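Local coordinates for protein urea carboxylase (PDB 3OEP) that is of unknown function but is homologous to KipI-KipA and was once mistaken for an allophanate hydrolase, at residues 24-28 / 64-68; 148-153 / 168-174; 300-304 / 314-319; 336-341 / 367-373; 412-418 / 483-489. One frame throughout, in Å; residues are numbered along the deposited sequence. Where two conformers were deposited one is given.

In the fold
Following the chain from the N terminus, contact 1 comes first, closing a loop of 35 residues that holds strands 36-42 and 45-50 by packing helix 15-30 against the end of helix 57-66. Contact 2 then closes a short excursion of 14 residues by pairing two neighbouring strands of a seven-stranded sheet. In the second half, contact 3 spans a nine-residue connection that includes strand 305-307, and contact 4 brings the loop after strand 331-336 onto strand 366-368. Their centres are about 17 Å apart, and both reach the same sheet. Contact 5 spans the longest gap, 64 residues, joining strands 413-418 and 488-492 of a second seven-stranded sheet. All five run in series, with none nested or crossed.

Contact 1: 24-28 / 64-68; sequences LAEAL and LKGLP
Leu67 plugs into the side of helix 15-30 with its CD1 methyl, which rests 3.7 Å from Leu28 CG and 3.8 Å from Ala27 CB. The other branch touches the same alanine, Leu67 CD2 standing 3.9 Å from Ala27 CB; both methyls rest on a residue small enough to let the leucine in close. Pro68 widens the patch, its CD lying 3.9 Å from Ala27 CB. One turn back on the second helix, Leu64 CD2 meets Leu28 CD1 at 3.7 Å, and Leu28 crosses both Leu64 and Leu67 at roughly a right angle. Leu28 reaches them because its CG stands beside the backbone N (chi1 -74°), leaning its branches over toward helix 57-66. Leu24 adds a looser touch, CD2 being 4.0 Å from the carbonyl O of Leu64.

Behind this first shell lies strand 45-50: Leu48 touches both Leu28 and Leu64, and Leu46 backs Leu24. The two helices, in what is probably the KipI-like half of the chain (carboxyltransferase subdomain C and D family), thus share an apolar floor. Everything that meets here is aliphatic, apart from backbone oxygens, so the association rests on burial and shape with little directional bonding.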
# COMPACT_ATOMS: atom_id res chain seq x y z
N LEU A 24 12.34 -2.90 -19.57
CA LEU A 24 11.06 -2.33 -19.96
C LEU A 24 10.53 -1.39 -18.88
O LEU A 24 10.11 -0.27 -19.18
CB LEU A 24 10.05 -3.43 -20.28
CG LEU A 24 10.39 -4.25 -21.53
CD1 LEU A 24 9.43 -5.42 -21.70
CD2 LEU A 24 10.38 -3.37 -22.77
N ALA A 25 10.55 -1.84 -17.63
CA ALA A 25 10.07 -1.00 -16.53
C ALA A 25 10.88 0.29 -16.43
O ALA A 25 10.31 1.37 -16.29
CB ALA A 25 10.13 -1.76 -15.20
N GLU A 26 12.21 0.17 -16.51
CA GLU A 26 13.09 1.33 -16.40
C GLU A 26 12.82 2.36 -17.49
O GLU A 26 12.77 3.56 -17.22
CB GLU A 26 14.56 0.91 -16.42
CG GLU A 26 15.01 0.28 -15.11
CD GLU A 26 16.39 -0.36 -15.17
OE1 GLU A 26 17.01 -0.41 -16.26
OE2 GLU A 26 16.86 -0.84 -14.11
N ALA A 27 12.65 1.88 -18.73
CA ALA A 27 12.38 2.77 -19.86
C ALA A 27 11.06 3.52 -19.68
O ALA A 27 10.97 4.71 -19.98
CB ALA A 27 12.38 1.98 -21.16
N LEU A 28 10.04 2.83 -19.17
CA LEU A 28 8.74 3.46 -18.90
C LEU A 28 8.84 4.48 -17.77
O LEU A 28 8.28 5.57 -17.88
CB LEU A 28 7.68 2.42 -18.54
CG LEU A 28 7.14 1.57 -19.69
CD1 LEU A 28 6.33 0.39 -19.14
CD2 LEU A 28 6.29 2.40 -20.65
N LEU A 64 5.57 -0.14 -25.80
CA LEU A 64 6.58 -1.08 -25.28
C LEU A 64 7.54 -1.56 -26.37
O LEU A 64 8.73 -1.78 -26.10
CB LEU A 64 5.91 -2.28 -24.60
CG LEU A 64 5.22 -1.99 -23.27
CD1 LEU A 64 4.34 -3.17 -22.84
CD2 LEU A 64 6.24 -1.67 -22.19
N LYS A 65 7.04 -1.72 -27.60
CA LYS A 65 7.86 -2.17 -28.72
C LYS A 65 8.90 -1.13 -29.17
O LYS A 65 9.93 -1.48 -29.74
CB LYS A 65 6.98 -2.56 -29.91
CG LYS A 65 6.06 -3.74 -29.64
N GLY A 66 8.62 0.15 -28.91
CA GLY A 66 9.51 1.24 -29.29
C GLY A 66 10.55 1.62 -28.25
O GLY A 66 11.42 2.45 -28.53
N LEU A 67 10.48 1.02 -27.06
CA LEU A 67 11.42 1.33 -25.98
C LEU A 67 12.77 0.64 -26.19
O LEU A 67 12.85 -0.35 -26.93
CB LEU A 67 10.84 0.93 -24.63
CG LEU A 67 9.60 1.70 -24.16
CD1 LEU A 67 9.05 1.10 -22.87
CD2 LEU A 67 9.90 3.18 -23.99
N PRO A 68 13.84 1.15 -25.55
CA PRO A 68 15.16 0.52 -25.70
C PRO A 68 15.23 -0.89 -25.11
O PRO A 68 15.76 -1.79 -25.75
CB PRO A 68 16.09 1.47 -24.93
CG PRO A 68 15.35 2.74 -24.79
CD PRO A 68 13.91 2.36 -24.71

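Contact 2: 148-153 / 168-174; sequences HAVAVA and WNLLGTS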
# COMPACT_ATOMS: atom_id res chain seq x y z
N HIS A 148 16.27 -4.27 9.90
CA HIS A 148 17.64 -4.57 9.47
C HIS A 148 18.02 -6.05 9.56
O HIS A 148 19.18 -6.41 9.29
CB HIS A 148 18.67 -3.70 10.20
CG HIS A 148 18.26 -2.26 10.29
ND1 HIS A 148 17.95 -1.51 9.18
CD2 HIS A 148 18.07 -1.46 11.36
CE1 HIS A 148 17.61 -0.29 9.56
NE2 HIS A 148 17.68 -0.23 10.88
N ALA A 149 17.06 -6.91 9.87
CA ALA A 149 17.29 -8.35 9.89
C ALA A 149 17.64 -8.84 8.49
O ALA A 149 16.99 -8.47 7.50
CB ALA A 149 16.07 -9.09 10.44
N VAL A 150 18.69 -9.66 8.42
CA VAL A 150 19.12 -10.31 7.19
C VAL A 150 18.70 -11.78 7.28
O VAL A 150 19.00 -12.46 8.26
CB VAL A 150 20.65 -10.22 7.03
CG1 VAL A 150 21.14 -11.07 5.86
CG2 VAL A 150 21.09 -8.75 6.86
N ALA A 151 18.01 -12.27 6.25
CA ALA A 151 17.30 -13.54 6.34
C ALA A 151 17.36 -14.35 5.06
O ALA A 151 17.59 -13.80 3.98
CB ALA A 151 15.84 -13.29 6.74
N VAL A 152 17.16 -15.66 5.19
CA VAL A 152 17.14 -16.55 4.02
C VAL A 152 15.92 -17.46 4.01
O VAL A 152 15.42 -17.89 5.05
CB VAL A 152 18.42 -17.41 3.90
CG1 VAL A 152 19.66 -16.54 3.73
CG2 VAL A 152 18.59 -18.35 5.12
N ALA A 153 15.46 -17.75 2.81
CA ALA A 153 14.43 -18.76 2.60
C ALA A 153 14.61 -19.29 1.19
O ALA A 153 14.53 -18.54 0.21
CB ALA A 153 13.05 -18.18 2.79
N TRP A 168 11.00 -15.81 7.37
CA TRP A 168 12.32 -16.16 6.83
C TRP A 168 13.30 -16.43 7.98
O TRP A 168 13.06 -16.04 9.12
CB TRP A 168 12.84 -15.07 5.88
CG TRP A 168 12.15 -15.08 4.54
CD1 TRP A 168 10.93 -15.64 4.24
CD2 TRP A 168 12.63 -14.51 3.31
NE1 TRP A 168 10.63 -15.46 2.92
CE2 TRP A 168 11.66 -14.76 2.32
CE3 TRP A 168 13.79 -13.81 2.96
CZ2 TRP A 168 11.80 -14.34 1.00
CZ3 TRP A 168 13.94 -13.39 1.65
CH2 TRP A 168 12.95 -13.66 0.68
N ASN A 169 14.37 -17.16 7.66
CA ASN A 169 15.33 -17.60 8.66
C ASN A 169 16.36 -16.50 8.91
O ASN A 169 17.10 -16.13 8.00
CB ASN A 169 16.02 -18.88 8.19
CG ASN A 169 15.04 -20.02 7.96
OD1 ASN A 169 14.53 -20.62 8.91
ND2 ASN A 169 14.78 -20.33 6.68
N LEU A 170 16.39 -15.99 10.13
CA LEU A 170 17.18 -14.80 10.46
C LEU A 170 18.64 -15.15 10.77
O LEU A 170 18.92 -15.84 11.76
CB LEU A 170 16.57 -14.05 11.65
CG LEU A 170 15.07 -13.75 11.58
CD1 LEU A 170 14.67 -12.90 12.79
CD2 LEU A 170 14.69 -13.05 10.28
N LEU A 171 19.54 -14.68 9.91
CA LEU A 171 20.97 -14.98 10.02
C LEU A 171 21.78 -13.85 10.65
O LEU A 171 22.84 -14.10 11.24
CB LEU A 171 21.56 -15.27 8.64
CG LEU A 171 20.95 -16.41 7.84
CD1 LEU A 171 21.84 -16.72 6.65
CD2 LEU A 171 20.77 -17.64 8.74
N GLY A 172 21.32 -12.62 10.52
CA GLY A 172 22.07 -11.50 11.06
C GLY A 172 21.37 -10.16 10.95
O GLY A 172 20.16 -10.09 10.73
N THR A 173 22.17 -9.11 11.10
CA THR A 173 21.70 -7.74 11.16
C THR A 173 22.52 -6.89 10.19
O THR A 173 23.74 -6.86 10.27
CB THR A 173 21.90 -7.16 12.57
OG1 THR A 173 21.24 -7.99 13.53
CG2 THR A 173 21.36 -5.74 12.66
N SER A 174 21.85 -6.19 9.28
CA SER A 174 22.53 -5.28 8.37
C SER A 174 23.02 -4.07 9.15
O SER A 174 22.29 -3.53 9.98
CB SER A 174 21.61 -4.84 7.24
OG SER A 174 22.24 -3.88 6.40
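Val150 O takes two backbone donors from the facing strand, Leu171 N at 2.8 Å and Gly172 N at 3.2 Å, which is the signature of a classic beta bulge in this antiparallel pair. The extra residue shifts the register by one: Val150 pairs with Gly172, but Ala151 with Leu170. Beyond the bulge, Ser174 N reaches His148 O at 2.7 Å and almost straight (174°), and Val150 N reaches Gly172 O at 2.8 Å. Val152 N bonds to Asn169 O at the other end.

Asn169 grips Val152 O twice, with its backbone N at 2.9 Å and its amide ND2 at 3.0 Å, the two donors coming from opposite faces of the carbonyl plane. Its CG lies beside its own N (chi1 -60°), bringing the amide round to the same oxygen. The ND2 also serves Pro136 O.

The apolar contacts fall on both faces. Ala153 CB sits squarely over the five-membered ring of Trp168, 3.5 Å from its centroid and 3° off the normal, a CH-pi contact. Ala151 CB touches Trp168 CB and Leu170 CD2. On the opposite face Val152 CG1 meets Leu171 CD1 at 3.6 Å, crossing at about a right angle.

Strand 77-83 flanks 169-174 and strand 156-159 flanks 149-153, so the pair lies inside the sheet of a cyclophilin-like domain. His107 of helix 100-108 packs on Val150, Val152 and Leu171, while Phe125 meets the Trp168 ring.

Contact 3: 300-304 / 314-319; sequences ALLEG and LWPRGK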
# COMPACT_ATOMS: atom_id res chain seq x y z
N ALA A 300 -22.28 14.67 10.33
CA ALA A 300 -21.47 15.69 10.94
C ALA A 300 -22.33 16.49 11.91
O ALA A 300 -23.54 16.66 11.69
CB ALA A 300 -20.85 16.60 9.88
N LEU A 301 -21.71 16.96 12.98
CA LEU A 301 -22.39 17.71 14.03
C LEU A 301 -21.70 19.05 14.22
O LEU A 301 -20.51 19.09 14.55
CB LEU A 301 -22.37 16.96 15.36
CG LEU A 301 -23.14 15.65 15.48
CD1 LEU A 301 -22.98 15.09 16.89
CD2 LEU A 301 -24.60 15.86 15.15
N LEU A 302 -22.43 20.14 14.01
CA LEU A 302 -21.86 21.48 14.14
C LEU A 302 -22.91 22.41 14.73
O LEU A 302 -24.00 22.54 14.18
CB LEU A 302 -21.41 22.00 12.77
CG LEU A 302 -20.79 23.39 12.74
CD1 LEU A 302 -19.50 23.41 13.55
CD2 LEU A 302 -20.54 23.85 11.31
N GLU A 303 -22.56 23.04 15.85
CA GLU A 303 -23.44 24.01 16.53
C GLU A 303 -24.84 23.44 16.78
O GLU A 303 -25.85 24.14 16.61
CB GLU A 303 -23.52 25.31 15.72
CG GLU A 303 -22.18 26.03 15.58
CD GLU A 303 -22.29 27.33 14.81
OE1 GLU A 303 -22.23 27.29 13.56
OE2 GLU A 303 -22.44 28.39 15.45
N GLY A 304 -24.89 22.17 17.17
CA GLY A 304 -26.15 21.49 17.48
C GLY A 304 -26.89 20.87 16.31
O GLY A 304 -27.82 20.08 16.53
N LEU A 314 -20.82 26.28 6.20
CA LEU A 314 -19.95 27.27 6.81
C LEU A 314 -19.53 26.74 8.18
O LEU A 314 -20.36 26.28 8.96
CB LEU A 314 -20.66 28.63 6.93
CG LEU A 314 -19.84 29.88 7.28
CD1 LEU A 314 -19.40 29.87 8.72
CD2 LEU A 314 -18.63 30.07 6.36
N TRP A 315 -18.23 26.79 8.43
CA TRP A 315 -17.65 26.30 9.67
C TRP A 315 -16.94 27.50 10.32
O TRP A 315 -15.83 27.85 9.94
CB TRP A 315 -16.70 25.16 9.34
CG TRP A 315 -16.04 24.48 10.50
CD1 TRP A 315 -16.30 24.64 11.83
CD2 TRP A 315 -15.01 23.49 10.42
NE1 TRP A 315 -15.48 23.83 12.58
CE2 TRP A 315 -14.67 23.12 11.74
CE3 TRP A 315 -14.31 22.90 9.35
CZ2 TRP A 315 -13.69 22.17 12.02
CZ3 TRP A 315 -13.32 21.96 9.64
CH2 TRP A 315 -13.02 21.61 10.96
N PRO A 316 -17.62 28.16 11.27
CA PRO A 316 -17.08 29.42 11.79
C PRO A 316 -15.92 29.23 12.75
O PRO A 316 -15.84 28.21 13.44
CB PRO A 316 -18.27 30.04 12.54
CG PRO A 316 -19.47 29.29 12.10
CD PRO A 316 -18.99 27.92 11.76
N ARG A 317 -15.04 30.22 12.79
CA ARG A 317 -13.90 30.23 13.69
C ARG A 317 -14.33 29.90 15.11
O ARG A 317 -15.32 30.45 15.61
CB ARG A 317 -13.21 31.60 13.67
CG ARG A 317 -12.17 31.81 14.75
CD ARG A 317 -11.55 33.19 14.60
NE ARG A 317 -10.55 33.21 13.54
CZ ARG A 317 -10.15 34.29 12.88
NH1 ARG A 317 -10.65 35.49 13.15
NH2 ARG A 317 -9.22 34.16 11.94
N GLY A 318 -13.61 28.98 15.75
CA GLY A 318 -13.84 28.63 17.15
C GLY A 318 -14.94 27.62 17.39
O GLY A 318 -15.14 27.21 18.53
N LYS A 319 -15.66 27.21 16.35
CA LYS A 319 -16.72 26.22 16.50
C LYS A 319 -16.19 24.82 16.24
O LYS A 319 -15.33 24.62 15.37
CB LYS A 319 -17.89 26.52 15.56
CG LYS A 319 -18.49 27.93 15.73
CD LYS A 319 -18.94 28.20 17.15
CE LYS A 319 -19.65 29.56 17.26
NZ LYS A 319 -20.25 29.77 18.60
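Trp315 NE1 donates to Lys319 O at 2.9 Å with an angle of 151° at the hydrogen, the indole reaching across the loop that follows its own strand. The donor stands above the carbonyl plane, 47° out of it. That loop is a type II turn from Pro316 to Lys319, closed by Lys319 N to Pro316 O at 3.1 Å, with Gly318 taking the positive phi such a turn needs.

Leu302 comes in from the other segment. With CG anti to its N (chi1 -180°), it sends one methyl to Trp315 and Lys319 and the other to the end of strand 311-315: Leu302 CD1 lies 3.8 Å from Trp315 CD1 and 4.0 Å from Lys319 CB, while its CD2 is 3.4 Å from Leu314 O.

Strand 311-315 belongs to the five-stranded antiparallel sheet, and 298-302 and 320-325 to the six-stranded one, so the turn carries the chain from one sheet to the other. The indole touches Leu289 and Ala291 of the first sheet and Leu283, Ala285 and Leu321 of the second. Replacing Trp315 with an alanine would probably leave Lys319 O without its indole donor and open a gap beside Leu302.

At the surface Glu303 crosses Lys319 at about a right angle. Glu303 OE2 is 3.5 Å from Lys319 CE but 4.1 Å from NZ, beyond a salt bridge, and Glu303 OE1 lies 3.7 Å from Pro316 CG.

Contact 4: 336-341 / 367-373; sequences VAGGLE and LGLEALR
Gly339 and Glu341 bond to the facing chain by their backbones: Glu370 N donates to Gly339 O at 2.8 Å and 168°, and Glu341 N to Gly368 O at 2.8 Å. In both the donor stands well above the carbonyl plane. Together they flank a single bridge between Leu340 and Leu369.

Waters extend the join. One donates to Ala337 O at 2.7 Å and to Ala371 O at 2.9 Å while accepting from Arg373 N, so it bridges the two chains. Another links Glu341 O with Gly368 N. A further one joins the Glu341 carboxylate to Leu369 O; Glu341 gets there with CG anti to its N (chi1 -172°) and the rest of the chain extended, and its OE1 also accepts from Arg219 N.

Packing is close at Gly338, in the type II turn from Val336 to Gly339. Gly338 CA makes a CA-H...O contact of 3.5 Å with Ala371 O, and a CB there would run into that oxygen, so the site calls for glycine. Glu370 CB rests 3.4 Å from Gly338 O.

The apolar touches are two: Val336 CG2 to Leu369 CD2 at 3.6 Å, and Leu340 CD1 to Leu367 CD1 at 4.0 Å.

Asn267 braces the turn, bonding Val336 O and Gly338 N. Strand 366-368 pairs along 221-225 at the margin of the six-stranded sheet, and Val336 ends strand 331-336 of the five-stranded one, so this contact ties the two sheets together.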
# COMPACT_ATOMS: atom_id res chain seq x y z
N VAL A 336 -11.90 20.97 2.62
CA VAL A 336 -11.99 22.40 2.90
C VAL A 336 -11.65 23.18 1.64
O VAL A 336 -10.78 22.79 0.87
CB VAL A 336 -11.07 22.83 4.06
CG1 VAL A 336 -11.49 22.12 5.35
CG2 VAL A 336 -9.61 22.56 3.73
N ALA A 337 -12.36 24.29 1.43
CA ALA A 337 -12.15 25.12 0.26
C ALA A 337 -10.69 25.56 0.22
O ALA A 337 -10.20 26.16 1.18
CB ALA A 337 -13.07 26.33 0.30
N GLY A 338 -10.02 25.26 -0.89
CA GLY A 338 -8.60 25.54 -1.05
C GLY A 338 -7.70 24.32 -0.86
O GLY A 338 -6.57 24.32 -1.33
N GLY A 339 -8.21 23.30 -0.18
CA GLY A 339 -7.44 22.08 0.10
C GLY A 339 -6.46 22.27 1.25
O GLY A 339 -6.22 23.40 1.69
N LEU A 340 -5.91 21.17 1.75
CA LEU A 340 -4.97 21.22 2.86
C LEU A 340 -3.53 21.35 2.37
O LEU A 340 -3.16 20.76 1.34
CB LEU A 340 -5.10 19.98 3.74
CG LEU A 340 -6.45 19.79 4.42
CD1 LEU A 340 -6.51 18.42 5.09
CD2 LEU A 340 -6.71 20.92 5.42
N GLU A 341 -2.73 22.12 3.11
CA GLU A 341 -1.31 22.25 2.85
C GLU A 341 -0.59 21.01 3.36
O GLU A 341 -0.66 20.68 4.54
CB GLU A 341 -0.73 23.49 3.54
CG GLU A 341 0.71 23.76 3.12
CD GLU A 341 1.42 24.84 3.92
OE1 GLU A 341 0.76 25.60 4.66
OE2 GLU A 341 2.66 24.92 3.80
N LEU A 367 -3.80 22.01 10.99
CA LEU A 367 -3.80 21.89 9.53
C LEU A 367 -4.10 23.23 8.91
O LEU A 367 -4.91 23.99 9.45
CB LEU A 367 -4.85 20.88 9.07
CG LEU A 367 -4.78 19.49 9.70
CD1 LEU A 367 -5.74 18.55 8.97
CD2 LEU A 367 -3.37 18.94 9.70
N GLY A 368 -3.47 23.51 7.78
CA GLY A 368 -3.64 24.79 7.08
C GLY A 368 -4.18 24.64 5.67
O GLY A 368 -4.17 23.55 5.10
N LEU A 369 -4.65 25.75 5.10
CA LEU A 369 -5.13 25.79 3.72
C LEU A 369 -3.95 25.88 2.74
O LEU A 369 -2.96 26.58 2.99
CB LEU A 369 -6.07 26.99 3.50
CG LEU A 369 -7.32 27.07 4.38
CD1 LEU A 369 -8.12 28.32 4.06
CD2 LEU A 369 -8.19 25.82 4.21
N GLU A 370 -4.04 25.15 1.63
CA GLU A 370 -3.03 25.24 0.58
C GLU A 370 -3.05 26.63 -0.05
O GLU A 370 -2.00 27.21 -0.33
CB GLU A 370 -3.24 24.15 -0.48
CG GLU A 370 -2.42 24.30 -1.77
CD GLU A 370 -0.92 24.38 -1.54
OE1 GLU A 370 -0.21 24.98 -2.38
OE2 GLU A 370 -0.44 23.85 -0.52
N ALA A 371 -4.25 27.18 -0.24
CA ALA A 371 -4.44 28.51 -0.81
C ALA A 371 -5.80 29.06 -0.42
O ALA A 371 -6.68 28.31 0.01
CB ALA A 371 -4.32 28.45 -2.32
N LEU A 372 -5.96 30.37 -0.56
CA LEU A 372 -7.26 31.02 -0.34
C LEU A 372 -8.06 30.94 -1.63
O LEU A 372 -7.76 31.63 -2.61
CB LEU A 372 -7.09 32.48 0.10
CG LEU A 372 -6.58 32.71 1.52
CD1 LEU A 372 -6.30 34.19 1.75
CD2 LEU A 372 -7.57 32.18 2.54
N ARG A 373 -9.08 30.08 -1.63
CA ARG A 373 -9.93 29.86 -2.80
C ARG A 373 -11.37 29.83 -2.31
O ARG A 373 -11.98 28.76 -2.22
CB ARG A 373 -9.56 28.55 -3.50
CG ARG A 373 -8.14 28.49 -4.03
CD ARG A 373 -7.99 29.24 -5.33
NE ARG A 373 -6.62 29.18 -5.84
CZ ARG A 373 -5.63 30.02 -5.50
NH1 ARG A 373 -5.84 31.02 -4.64
NH2 ARG A 373 -4.42 29.86 -6.02
O HOH W 1 -9.46 28.71 0.81
O HOH W 2 -1.38 20.81 -0.57
O HOH W 3 -1.49 26.53 5.29
O HOH W 4 -1.48 21.74 6.93

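Contact 5: 412-418 / 483-489; sequences PFRVARA and ARPGVEI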
# COMPACT_ATOMS: atom_id res chain seq x y z
N PRO A 412 -22.83 -16.84 -0.18
CA PRO A 412 -22.41 -15.59 0.44
C PRO A 412 -21.14 -15.71 1.29
O PRO A 412 -20.90 -16.74 1.95
CB PRO A 412 -23.60 -15.21 1.33
CG PRO A 412 -24.30 -16.48 1.59
CD PRO A 412 -24.10 -17.33 0.38
N PHE A 413 -20.34 -14.66 1.25
CA PHE A 413 -19.23 -14.47 2.17
C PHE A 413 -19.63 -13.38 3.16
O PHE A 413 -20.63 -12.68 2.97
CB PHE A 413 -17.96 -14.08 1.41
CG PHE A 413 -17.35 -15.21 0.64
CD1 PHE A 413 -17.91 -15.64 -0.56
CD2 PHE A 413 -16.24 -15.87 1.12
CE1 PHE A 413 -17.35 -16.70 -1.27
CE2 PHE A 413 -15.67 -16.93 0.42
CZ PHE A 413 -16.24 -17.34 -0.77
N ARG A 414 -18.84 -13.26 4.22
CA ARG A 414 -19.09 -12.28 5.27
C ARG A 414 -17.76 -11.62 5.61
O ARG A 414 -16.74 -12.29 5.70
CB ARG A 414 -19.66 -13.00 6.50
CG ARG A 414 -20.23 -12.09 7.56
CD ARG A 414 -20.98 -12.90 8.62
NE ARG A 414 -20.07 -13.71 9.45
CZ ARG A 414 -19.90 -15.03 9.36
NH1 ARG A 414 -19.04 -15.62 10.18
NH2 ARG A 414 -20.56 -15.76 8.48
N VAL A 415 -17.77 -10.30 5.80
CA VAL A 415 -16.54 -9.58 6.14
C VAL A 415 -16.14 -9.91 7.58
O VAL A 415 -16.93 -9.77 8.49
CB VAL A 415 -16.72 -8.06 6.01
CG1 VAL A 415 -15.48 -7.31 6.51
CG2 VAL A 415 -17.03 -7.67 4.56
N ALA A 416 -14.90 -10.36 7.76
CA ALA A 416 -14.35 -10.63 9.09
C ALA A 416 -13.65 -9.39 9.64
O ALA A 416 -13.82 -9.03 10.81
CB ALA A 416 -13.39 -11.80 9.04
N ARG A 417 -12.85 -8.76 8.78
CA ARG A 417 -12.08 -7.57 9.12
C ARG A 417 -11.89 -6.75 7.86
O ARG A 417 -11.80 -7.31 6.76
CB ARG A 417 -10.72 -7.97 9.71
N ALA A 418 -11.84 -5.43 8.01
CA ALA A 418 -11.69 -4.53 6.87
C ALA A 418 -10.87 -3.32 7.25
O ALA A 418 -11.16 -2.65 8.24
CB ALA A 418 -13.05 -4.08 6.36
N ALA A 483 -16.51 -1.22 3.77
CA ALA A 483 -16.72 -2.54 4.38
C ALA A 483 -16.51 -2.47 5.89
O ALA A 483 -15.68 -1.70 6.39
CB ALA A 483 -15.77 -3.56 3.77
N ARG A 484 -17.30 -3.26 6.61
CA ARG A 484 -17.12 -3.46 8.04
C ARG A 484 -17.49 -4.90 8.39
O ARG A 484 -18.19 -5.56 7.61
CB ARG A 484 -17.98 -2.47 8.83
CG ARG A 484 -19.44 -2.43 8.44
CD ARG A 484 -20.15 -1.25 9.10
NE ARG A 484 -20.19 -1.36 10.56
CZ ARG A 484 -20.49 -0.37 11.40
NH1 ARG A 484 -20.77 0.85 10.95
NH2 ARG A 484 -20.50 -0.61 12.72
N PRO A 485 -17.00 -5.41 9.54
CA PRO A 485 -17.31 -6.78 9.93
C PRO A 485 -18.81 -7.09 9.89
O PRO A 485 -19.61 -6.28 10.37
CB PRO A 485 -16.79 -6.85 11.37
CG PRO A 485 -15.67 -5.89 11.40
CD PRO A 485 -16.12 -4.75 10.52
N GLY A 486 -19.17 -8.23 9.31
CA GLY A 486 -20.56 -8.67 9.27
C GLY A 486 -21.30 -8.38 7.98
O GLY A 486 -22.36 -8.96 7.74
N VAL A 487 -20.76 -7.48 7.16
CA VAL A 487 -21.37 -7.19 5.86
C VAL A 487 -21.34 -8.44 4.98
O VAL A 487 -20.30 -9.11 4.87
CB VAL A 487 -20.70 -6.00 5.15
CG1 VAL A 487 -21.25 -5.83 3.72
CG2 VAL A 487 -20.90 -4.71 5.96
N GLU A 488 -22.48 -8.75 4.37
CA GLU A 488 -22.59 -9.90 3.49
C GLU A 488 -22.10 -9.52 2.10
O GLU A 488 -22.43 -8.43 1.59
CB GLU A 488 -24.03 -10.41 3.45
CG GLU A 488 -24.50 -11.00 4.78
CD GLU A 488 -24.04 -12.44 5.00
OE1 GLU A 488 -24.23 -13.27 4.09
OE2 GLU A 488 -23.50 -12.74 6.09
N ILE A 489 -21.33 -10.42 1.50
CA ILE A 489 -20.73 -10.22 0.18
C ILE A 489 -21.22 -11.30 -0.78
O ILE A 489 -21.16 -12.48 -0.46
CB ILE A 489 -19.18 -10.28 0.25
CG1 ILE A 489 -18.64 -9.31 1.30
CG2 ILE A 489 -18.58 -9.98 -1.12
CD1 ILE A 489 -18.99 -7.85 1.04
O HOH W 5 -22.57 -15.32 6.57
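Val415 lies against the backbone of the facing turn, its CB 3.3 Å from Arg484 O, and its CG2 leans toward Val487. Its CG1 stands anti to the backbone N (chi1 174°) and also rests on Arg484 O. Both polar atoms of its main chain bond to this turn: Val415 N to Val487 O in the carbonyl plane, and Gly486 N returns to Val415 O at 2.8 Å. Gly486 sits in a type II turn from Arg484 to Val487, at backbone angles that call for glycine.

Further along, Phe413 and Ile489 form a hydrogen-bonded antiparallel pair, Phe413 N to Ile489 O measuring 2.9 Å. These strands, 413-418 and 488-492, are neighbours in the sheet of the second cyclophilin-like part, with 422-426 and 390-396 on their outer sides. Ala418 CB, past the corner at Ala416, packs on Ala483.

On the face that carries Arg414, Glu488 bends at chi2 (-81°), so its carboxylate folds back over the first strand. Glu488 OE1 comes 3.4 Å from Pro412 CB, and OE2 lies 3.6 Å from Arg414 CD. The Arg414 NH2 is 4.8 Å from that OE2, but a water joins them, in the guanidinium plane at 2.8 Å from NH2 and 2.8 Å from Glu488 OE2. NH1 of Arg414 bonds to a bound glycerol, probably from the crystallisation liquor. With an alanine replacing Glu488, this water would probably lose its acceptor and Arg414 a partner of opposite charge.

Carboxylate and guanidinium are thus joined by a water-mediated hydrogen-bond bridge and not by a direct salt bridge, while backbone bonds fix the strands.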